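Local coordinates for protein glycoside hydrolase family 31 (Trueperella pyogenes, PDB 5I0E) that probably hydrolyses alpha-glucosidic linkages, holding glucose units in a pocket at the mouth of its TIM barrel, at residues Glu198-Gln203 against Ala530-Ser535; Gly559-Gly564 against Ile587-Ser592; Arg5-Glu10 against Gly474-Tyr479. One frame throughout, in Å; residues are numbered along the deposited sequence.

Contact 1 (Glu198-Gln203 against Ala530-Ser535); sequences EQYKAQ and AGDEDS. With GLC (alpha-D-glucopyranose), chain B.
Tyr200 and Asp532 cross at about a right angle: OD2 of Asp532 comes to the rim of the phenol ring, 3.5 Å from Tyr200 CD1, with ring and carboxylate planes 82° apart. Lys201 CG covers one face of the same ring, whose OH is hydrogen-bonded to Glu593. With CG opposite the carbonyl carbon (chi1 -63°), Asp532 presents both oxygens to a bound glucose; O2 of the sugar donates to Asp532 OD1 at 2.6 Å and O1 to Asp532 OD2 at 3.0 Å. A water bridges that OD2 to Glu198 OE2. Loop 530-535 follows strand 527-529 of the family 31 TIM barrel, so the carboxylate stands at the C-terminal rim of the barrel, where TIM-barrel enzymes keep their active sites, and loop 198-203 packs against it. Farther from the sugar, the Gln203 chain bends at chi2 and its NE2 donates to Asp532 O at 2.8 Å, nearly straight at 166° and in the amide plane. The Gln203 and Glu533 side chains slide past each other in opposite directions, sharing a water between Gln203 OE1 and Glu533 OE2. Lys201 crosses Asp534, and NZ reaches OD1 of Asp534 at 2.8 Å in a salt bridge, on the syn side but well tilted out of the carboxylate plane; Ser566 OG is a second partner of the ammonium. Glu533 OE1 accepts from Asp534 N at 3.0 Å and, weakly, from Ala202 N at 3.4 Å.

Contact 2 (Gly559-Gly564 against Ile587-Ser592); sequences GWDLAG and IMQYHS. With GLC (alpha-D-glucopyranose), chain B.
Segments 559-564 and 587-592 run side by side in the same direction as loosely paired strands, their short axes 12° apart and 5.8 Å from each other at closest. At the start the backbones come close, Gly559 CA lying 3.3 Å from Ile587 O, and a CB on Gly559 would run into that oxygen. Farther on, Leu562 N donates to Gln589 O at 3.1 Å, almost straight at 172°, while a water links Trp560 O with Gln589 N. A type II turn spans Asp561 to Gly564.

The Gln589 side chain stands on the same face of the sheet as Asp561. Its CG sits between the backbone N and the carbonyl carbon (chi1 56°), and a bend at chi2 brings the amide beside Asp561. NE2 makes two bonds: one to Asp561 OD1 at 2.7 Å, on the anti side of the carboxylate, the other to Trp560 O at 3.2 Å, approached from above the carbonyl plane. OD2 of Asp561 lies at the edge of the His591 ring, 3.7 Å from CD2 of that histidine, the two side chains pointing the same way. NE2 of His591 donates to O4 of the glucose at 3.0 Å and also makes a hydrogen bond with O3, in which either could be the donor. Elsewhere Leu562 packs on Tyr590 CB and on Phe579 of helix 572-583. Strand 558-561, that helix and strand 587-590 form one beta-alpha-beta unit of the TIM barrel, whose C-terminal end carries the sugar pocket that Glu330 and Lys465 help to line.

Contact 3 (Arg5-Glu10 against Gly474-Tyr479); sequences RPRGIE and GSDLRY
Glu10 grips Ser475 through a single oxygen: OE1 of Glu10 accepts from Ser475 OG at 2.8 Å, nearly along the C-O bond, and from Ser475 N at 3.0 Å, this second bond straight (169°) but coming from above the carboxylate plane. The other oxygen, OE2 of Glu10, rests 3.3 Å from Gly474 CA and takes a salt bridge from Arg7 NH1 at 2.9 Å, lying close to the guanidinium plane. Arg7 bends at chi3 so that its NH2 also reaches OD2 of Asp476, 3.2 Å away; the guanidinium meets this carboxylate from above, the two planes 74° apart. One arginine thus sits between two acidic groups, Glu10 OE2 and Asp476 OD1 being 3.8 Å apart, and probably offsets their mutual repulsion. An alanine in place of Glu10 would be likely to leave the Ser475 amide and hydroxyl without their acceptor and Arg7 with one carboxylate fewer to fix its rotation.

Behind these groups, a type II' turn from Arg7 to Glu10, with Gly8 at positive phi, brings the two side chains to the same loop, 474-479, while a type I turn from Gly474 to Leu477 presents Ser475 and Asp476. Arg427 binds Ile9 O and makes a long, weak ion pair with Glu10. Segment 5-10 belongs to the loop between strands 2-3 and 20-21 of the N-terminal antiparallel sheet; segment 474-479 lies in the barrel loop between strand 463-466 and helix 485-506, against which Leu477 packs.

Contacts 1 and 2 are neighbours, centres 12 Å apart, built at the ends of the adjacent parallel barrel strands 527-529, 558-561 and 587-590, and both touch the same glucose. Between them, Ser535 OG probably makes a hydrogen bond to Ala563 O. Contact 3 lies about 26 Å from the centre of contact 1 and about 35 Å from that of contact 2, on the opposite side of the chain's centre from contact 2, and joins a loop of the N-terminal sheet to a loop of the barrel. Along the sequence, contacts 1 and 3 alternate in their segments, and contact 2 comes last. Two long-range contacts therefore bring earlier parts of the chain onto the TIM barrel, one beside the sugar pocket and one far from it.

Contact 1 (Glu198-Gln203 against Ala530-Ser535)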
# COMPACT_ATOMS: atom_id res chain seq x y z
N GLU A 198 4.51 2.45 -5.06
CA GLU A 198 5.10 3.21 -3.95
C GLU A 198 5.17 4.69 -4.33
O GLU A 198 6.04 5.10 -5.11
CB GLU A 198 6.51 2.71 -3.57
CG GLU A 198 7.13 3.63 -2.51
CD GLU A 198 8.50 3.22 -2.05
OE1 GLU A 198 9.17 2.45 -2.76
OE2 GLU A 198 8.90 3.71 -0.97
N GLN A 199 4.27 5.47 -3.75
CA GLN A 199 4.32 6.92 -3.81
C GLN A 199 4.88 7.39 -2.49
O GLN A 199 4.20 7.37 -1.47
CB GLN A 199 2.92 7.49 -4.06
CG GLN A 199 2.84 9.00 -4.08
CD GLN A 199 3.86 9.67 -4.99
OE1 GLN A 199 3.86 9.47 -6.21
NE2 GLN A 199 4.72 10.48 -4.39
N TYR A 200 6.16 7.75 -2.53
CA TYR A 200 6.88 8.25 -1.37
C TYR A 200 6.34 9.65 -1.04
O TYR A 200 6.70 10.64 -1.66
CB TYR A 200 8.41 8.22 -1.61
CG TYR A 200 9.20 8.82 -0.46
CD1 TYR A 200 9.22 8.21 0.80
CD2 TYR A 200 9.93 10.02 -0.63
CE1 TYR A 200 9.92 8.77 1.87
CE2 TYR A 200 10.65 10.58 0.43
CZ TYR A 200 10.65 9.96 1.68
OH TYR A 200 11.34 10.52 2.74
N LYS A 201 5.44 9.66 -0.07
CA LYS A 201 4.79 10.85 0.47
C LYS A 201 3.82 11.57 -0.47
O LYS A 201 3.82 11.38 -1.70
CB LYS A 201 5.83 11.81 1.08
CG LYS A 201 6.83 11.10 2.01
CD LYS A 201 7.68 12.04 2.84
CE LYS A 201 8.55 12.93 1.99
NZ LYS A 201 9.47 13.77 2.80
N ALA A 202 2.96 12.38 0.13
CA ALA A 202 1.94 13.16 -0.59
C ALA A 202 1.08 12.25 -1.49
O ALA A 202 0.89 12.54 -2.70
CB ALA A 202 2.62 14.28 -1.39
N GLN A 203 0.60 11.14 -0.90
CA GLN A 203 -0.21 10.14 -1.63
C GLN A 203 -1.56 10.72 -2.03
O GLN A 203 -2.11 10.35 -3.07
CB GLN A 203 -0.47 8.88 -0.80
CG GLN A 203 0.75 8.03 -0.47
CD GLN A 203 1.44 8.43 0.82
OE1 GLN A 203 0.92 9.25 1.58
NE2 GLN A 203 2.64 7.89 1.05
N ALA A 530 -0.50 3.18 6.96
CA ALA A 530 -0.72 4.07 5.78
C ALA A 530 0.54 4.54 5.02
O ALA A 530 0.42 5.25 4.03
CB ALA A 530 -1.54 5.27 6.19
N GLY A 531 1.72 4.10 5.46
CA GLY A 531 2.97 4.41 4.78
C GLY A 531 3.63 5.73 5.17
O GLY A 531 3.46 6.22 6.28
N ASP A 532 4.37 6.31 4.22
CA ASP A 532 5.30 7.40 4.47
C ASP A 532 4.67 8.76 4.26
O ASP A 532 4.12 9.03 3.19
CB ASP A 532 6.50 7.27 3.52
CG ASP A 532 7.30 6.00 3.75
OD1 ASP A 532 7.06 5.32 4.77
OD2 ASP A 532 8.16 5.67 2.92
N GLU A 533 4.76 9.64 5.26
CA GLU A 533 4.32 11.03 5.10
C GLU A 533 5.19 11.99 5.87
O GLU A 533 5.86 11.61 6.83
CB GLU A 533 2.86 11.22 5.53
CG GLU A 533 1.84 11.23 4.39
CD GLU A 533 1.91 12.46 3.48
OE1 GLU A 533 2.95 13.15 3.41
OE2 GLU A 533 0.91 12.73 2.79
N ASP A 534 5.14 13.26 5.42
CA ASP A 534 5.70 14.40 6.16
C ASP A 534 4.82 14.70 7.36
O ASP A 534 3.70 14.22 7.45
CB ASP A 534 5.77 15.66 5.29
CG ASP A 534 6.80 15.56 4.18
OD1 ASP A 534 7.99 15.34 4.51
OD2 ASP A 534 6.43 15.70 2.99
N SER A 535 5.34 15.53 8.25
CA SER A 535 4.66 15.94 9.48
C SER A 535 3.90 17.23 9.22
O SER A 535 4.31 18.29 9.63
CB SER A 535 5.68 16.11 10.63
OG SER A 535 6.15 14.84 11.09
C1 GLC B . 10.05 2.25 4.25
C2 GLC B . 8.97 2.30 5.32
C3 GLC B . 9.42 3.14 6.51
C4 GLC B . 10.72 2.57 7.06
C5 GLC B . 11.78 2.47 5.97
C6 GLC B . 13.00 1.73 6.53
O1 GLC B . 10.19 3.56 3.72
O2 GLC B . 7.77 2.82 4.76
O3 GLC B . 8.40 3.12 7.51
O4 GLC B . 11.23 3.35 8.16
O5 GLC B . 11.30 1.80 4.80
O6 GLC B . 14.09 1.81 5.61
O HOH W 1 7.04 5.34 0.34
O HOH W 2 1.06 7.94 4.29
O HOH W 3 -1.25 11.47 1.56

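Contact 2 (Gly559-Gly564 against Ile587-Ser592)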
# COMPACT_ATOMS: atom_id res chain seq x y z
N GLY A 559 -3.33 1.25 10.87
CA GLY A 559 -2.72 2.36 11.60
C GLY A 559 -2.00 3.33 10.69
O GLY A 559 -2.06 3.24 9.47
N TRP A 560 -1.31 4.27 11.31
CA TRP A 560 -0.48 5.25 10.58
C TRP A 560 0.63 5.72 11.50
O TRP A 560 0.58 5.46 12.70
CB TRP A 560 -1.34 6.43 10.12
CG TRP A 560 -1.90 7.27 11.24
CD1 TRP A 560 -2.65 6.85 12.30
CD2 TRP A 560 -1.81 8.70 11.36
NE1 TRP A 560 -3.01 7.92 13.09
CE2 TRP A 560 -2.50 9.07 12.53
CE3 TRP A 560 -1.19 9.69 10.62
CZ2 TRP A 560 -2.57 10.39 12.97
CZ3 TRP A 560 -1.29 11.01 11.05
CH2 TRP A 560 -1.98 11.34 12.21
N ASP A 561 1.63 6.40 10.94
CA ASP A 561 2.72 7.03 11.72
C ASP A 561 2.17 8.34 12.28
O ASP A 561 2.10 9.33 11.55
CB ASP A 561 3.93 7.32 10.85
CG ASP A 561 4.51 6.06 10.17
OD1 ASP A 561 4.18 4.91 10.55
OD2 ASP A 561 5.28 6.25 9.21
N LEU A 562 1.75 8.33 13.54
CA LEU A 562 1.04 9.48 14.07
C LEU A 562 1.88 10.77 13.97
O LEU A 562 3.08 10.78 14.32
CB LEU A 562 0.56 9.22 15.49
CG LEU A 562 1.53 9.14 16.68
CD1 LEU A 562 1.78 10.51 17.30
CD2 LEU A 562 0.93 8.23 17.73
N ALA A 563 1.27 11.83 13.43
CA ALA A 563 1.94 13.13 13.24
C ALA A 563 3.07 13.15 12.20
O ALA A 563 3.76 14.15 12.09
CB ALA A 563 2.43 13.67 14.59
N GLY A 564 3.24 12.07 11.44
CA GLY A 564 4.22 12.02 10.35
C GLY A 564 5.55 11.46 10.82
O GLY A 564 5.92 11.65 11.99
N ILE A 587 -4.94 0.77 15.15
CA ILE A 587 -3.55 0.60 15.59
C ILE A 587 -2.92 1.96 15.82
O ILE A 587 -2.88 2.79 14.91
CB ILE A 587 -2.67 -0.13 14.55
CG1 ILE A 587 -3.34 -1.40 14.06
CG2 ILE A 587 -1.29 -0.42 15.13
CD1 ILE A 587 -3.53 -2.44 15.13
N MET A 588 -2.36 2.14 17.02
CA MET A 588 -1.77 3.38 17.48
C MET A 588 -0.24 3.19 17.53
O MET A 588 0.23 2.32 18.29
CB MET A 588 -2.33 3.69 18.88
CG MET A 588 -1.90 5.02 19.51
SD MET A 588 -2.37 5.15 21.27
CE MET A 588 -2.00 6.88 21.55
N GLN A 589 0.50 3.94 16.71
CA GLN A 589 1.98 3.98 16.78
C GLN A 589 2.61 5.24 16.30
O GLN A 589 2.05 5.94 15.49
CB GLN A 589 2.72 2.79 16.10
CG GLN A 589 2.54 2.42 14.66
CD GLN A 589 3.65 2.86 13.70
OE1 GLN A 589 4.73 2.22 13.55
NE2 GLN A 589 3.35 3.90 12.95
N TYR A 590 3.79 5.49 16.83
CA TYR A 590 4.67 6.55 16.41
C TYR A 590 5.90 5.90 15.78
O TYR A 590 6.31 4.82 16.19
CB TYR A 590 5.04 7.46 17.59
CG TYR A 590 5.98 6.89 18.67
CD1 TYR A 590 7.35 6.85 18.48
CD2 TYR A 590 5.48 6.46 19.91
CE1 TYR A 590 8.21 6.38 19.48
CE2 TYR A 590 6.32 5.99 20.91
CZ TYR A 590 7.69 5.94 20.69
OH TYR A 590 8.55 5.48 21.68
N HIS A 591 6.49 6.59 14.83
CA HIS A 591 7.58 6.09 14.05
C HIS A 591 8.38 7.32 13.55
O HIS A 591 7.84 8.44 13.52
CB HIS A 591 7.04 5.28 12.88
CG HIS A 591 8.11 4.68 12.02
ND1 HIS A 591 9.21 4.04 12.54
CD2 HIS A 591 8.22 4.58 10.67
CE1 HIS A 591 9.98 3.61 11.56
NE2 HIS A 591 9.40 3.92 10.41
N SER A 592 9.66 7.11 13.20
CA SER A 592 10.51 8.14 12.63
C SER A 592 11.36 7.58 11.53
O SER A 592 11.81 6.44 11.61
CB SER A 592 11.42 8.79 13.72
OG SER A 592 12.18 7.82 14.41
C1 GLC B . 10.05 2.25 4.25
C2 GLC B . 8.97 2.30 5.32
C3 GLC B . 9.42 3.14 6.51
C4 GLC B . 10.72 2.57 7.06
C5 GLC B . 11.78 2.47 5.97
C6 GLC B . 13.00 1.73 6.53
O1 GLC B . 10.19 3.56 3.72
O2 GLC B . 7.77 2.82 4.76
O3 GLC B . 8.40 3.12 7.51
O4 GLC B . 11.23 3.35 8.16
O5 GLC B . 11.30 1.80 4.80
O6 GLC B . 14.09 1.81 5.61
O HOH W 4 -1.07 5.88 15.10
O HOH W 5 5.41 2.47 10.18
O HOH W 6 5.17 8.91 13.84

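Contact 3 (Arg5-Glu10 against Gly474-Tyr479)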
# COMPACT_ATOMS: atom_id res chain seq x y z
N ARG A 5 12.58 -0.80 -26.09
CA ARG A 5 11.67 -1.69 -25.39
C ARG A 5 10.28 -1.08 -25.51
O ARG A 5 10.03 -0.03 -24.93
CB ARG A 5 12.03 -1.77 -23.91
CG ARG A 5 13.36 -2.44 -23.62
CD ARG A 5 13.68 -2.38 -22.14
NE ARG A 5 13.83 -0.99 -21.67
CZ ARG A 5 13.89 -0.61 -20.40
NH1 ARG A 5 13.83 -1.51 -19.41
NH2 ARG A 5 14.02 0.69 -20.10
N PRO A 6 9.38 -1.72 -26.27
CA PRO A 6 8.07 -1.13 -26.58
C PRO A 6 7.26 -0.58 -25.38
O PRO A 6 6.65 0.48 -25.50
CB PRO A 6 7.34 -2.29 -27.23
CG PRO A 6 8.42 -2.99 -27.97
CD PRO A 6 9.64 -2.91 -27.10
N ARG A 7 7.29 -1.30 -24.26
CA ARG A 7 6.62 -0.88 -23.02
C ARG A 7 7.55 -0.11 -22.06
O ARG A 7 7.09 0.43 -21.06
CB ARG A 7 6.07 -2.11 -22.29
CG ARG A 7 4.96 -2.84 -23.03
CD ARG A 7 4.61 -4.15 -22.34
NE ARG A 7 5.17 -5.30 -23.06
CZ ARG A 7 6.29 -5.97 -22.76
NH1 ARG A 7 7.07 -5.66 -21.72
NH2 ARG A 7 6.63 -7.00 -23.54
N GLY A 8 8.84 -0.10 -22.36
CA GLY A 8 9.83 0.61 -21.56
C GLY A 8 10.11 -0.06 -20.22
O GLY A 8 10.00 -1.29 -20.11
N ILE A 9 10.45 0.75 -19.22
CA ILE A 9 10.68 0.29 -17.84
C ILE A 9 9.39 -0.16 -17.13
O ILE A 9 9.45 -0.90 -16.14
CB ILE A 9 11.42 1.38 -17.02
CG1 ILE A 9 12.01 0.82 -15.72
CG2 ILE A 9 10.54 2.60 -16.73
CD1 ILE A 9 12.96 1.79 -15.04
N GLU A 10 8.23 0.27 -17.63
CA GLU A 10 6.90 -0.06 -17.06
C GLU A 10 6.72 0.42 -15.61
O GLU A 10 6.16 -0.27 -14.76
CB GLU A 10 6.58 -1.56 -17.23
CG GLU A 10 6.88 -2.07 -18.64
CD GLU A 10 6.37 -3.48 -18.90
OE1 GLU A 10 5.12 -3.67 -18.90
OE2 GLU A 10 7.21 -4.40 -19.14
N GLY A 474 6.52 -4.93 -14.80
CA GLY A 474 6.68 -5.61 -16.08
C GLY A 474 5.53 -6.55 -16.34
O GLY A 474 5.32 -7.47 -15.56
N SER A 475 4.80 -6.32 -17.43
CA SER A 475 3.71 -7.21 -17.89
C SER A 475 4.17 -8.63 -18.20
O SER A 475 3.42 -9.59 -18.02
CB SER A 475 3.07 -6.65 -19.18
OG SER A 475 2.83 -5.27 -19.07
N ASP A 476 5.40 -8.76 -18.68
CA ASP A 476 5.92 -10.03 -19.15
C ASP A 476 6.79 -10.80 -18.15
O ASP A 476 7.48 -11.73 -18.55
CB ASP A 476 6.66 -9.82 -20.49
CG ASP A 476 7.76 -8.76 -20.41
OD1 ASP A 476 7.92 -8.08 -19.35
OD2 ASP A 476 8.45 -8.61 -21.45
N LEU A 477 6.75 -10.45 -16.86
CA LEU A 477 7.52 -11.18 -15.83
C LEU A 477 6.90 -12.55 -15.59
O LEU A 477 5.74 -12.73 -15.86
CB LEU A 477 7.57 -10.38 -14.53
CG LEU A 477 8.22 -8.99 -14.61
CD1 LEU A 477 8.15 -8.31 -13.25
CD2 LEU A 477 9.66 -9.05 -15.12
N ARG A 478 7.69 -13.53 -15.13
CA ARG A 478 7.20 -14.90 -14.90
C ARG A 478 7.20 -15.28 -13.42
O ARG A 478 8.21 -15.11 -12.76
CB ARG A 478 8.04 -15.96 -15.63
CG ARG A 478 8.52 -15.62 -17.03
CD ARG A 478 7.39 -15.26 -17.96
NE ARG A 478 7.76 -15.49 -19.36
CZ ARG A 478 7.76 -16.68 -19.98
NH1 ARG A 478 7.41 -17.80 -19.34
NH2 ARG A 478 8.11 -16.74 -21.26
N TYR A 479 6.09 -15.84 -12.96
CA TYR A 479 5.96 -16.40 -11.62
C TYR A 479 5.72 -17.92 -11.72
O TYR A 479 5.27 -18.42 -12.74
CB TYR A 479 4.78 -15.73 -10.91
CG TYR A 479 4.99 -14.25 -10.57
CD1 TYR A 479 4.76 -13.25 -11.52
CD2 TYR A 479 5.38 -13.84 -9.30
CE1 TYR A 479 4.93 -11.90 -11.23
CE2 TYR A 479 5.54 -12.49 -9.00
CZ TYR A 479 5.32 -11.52 -9.97
OH TYR A 479 5.50 -10.17 -9.68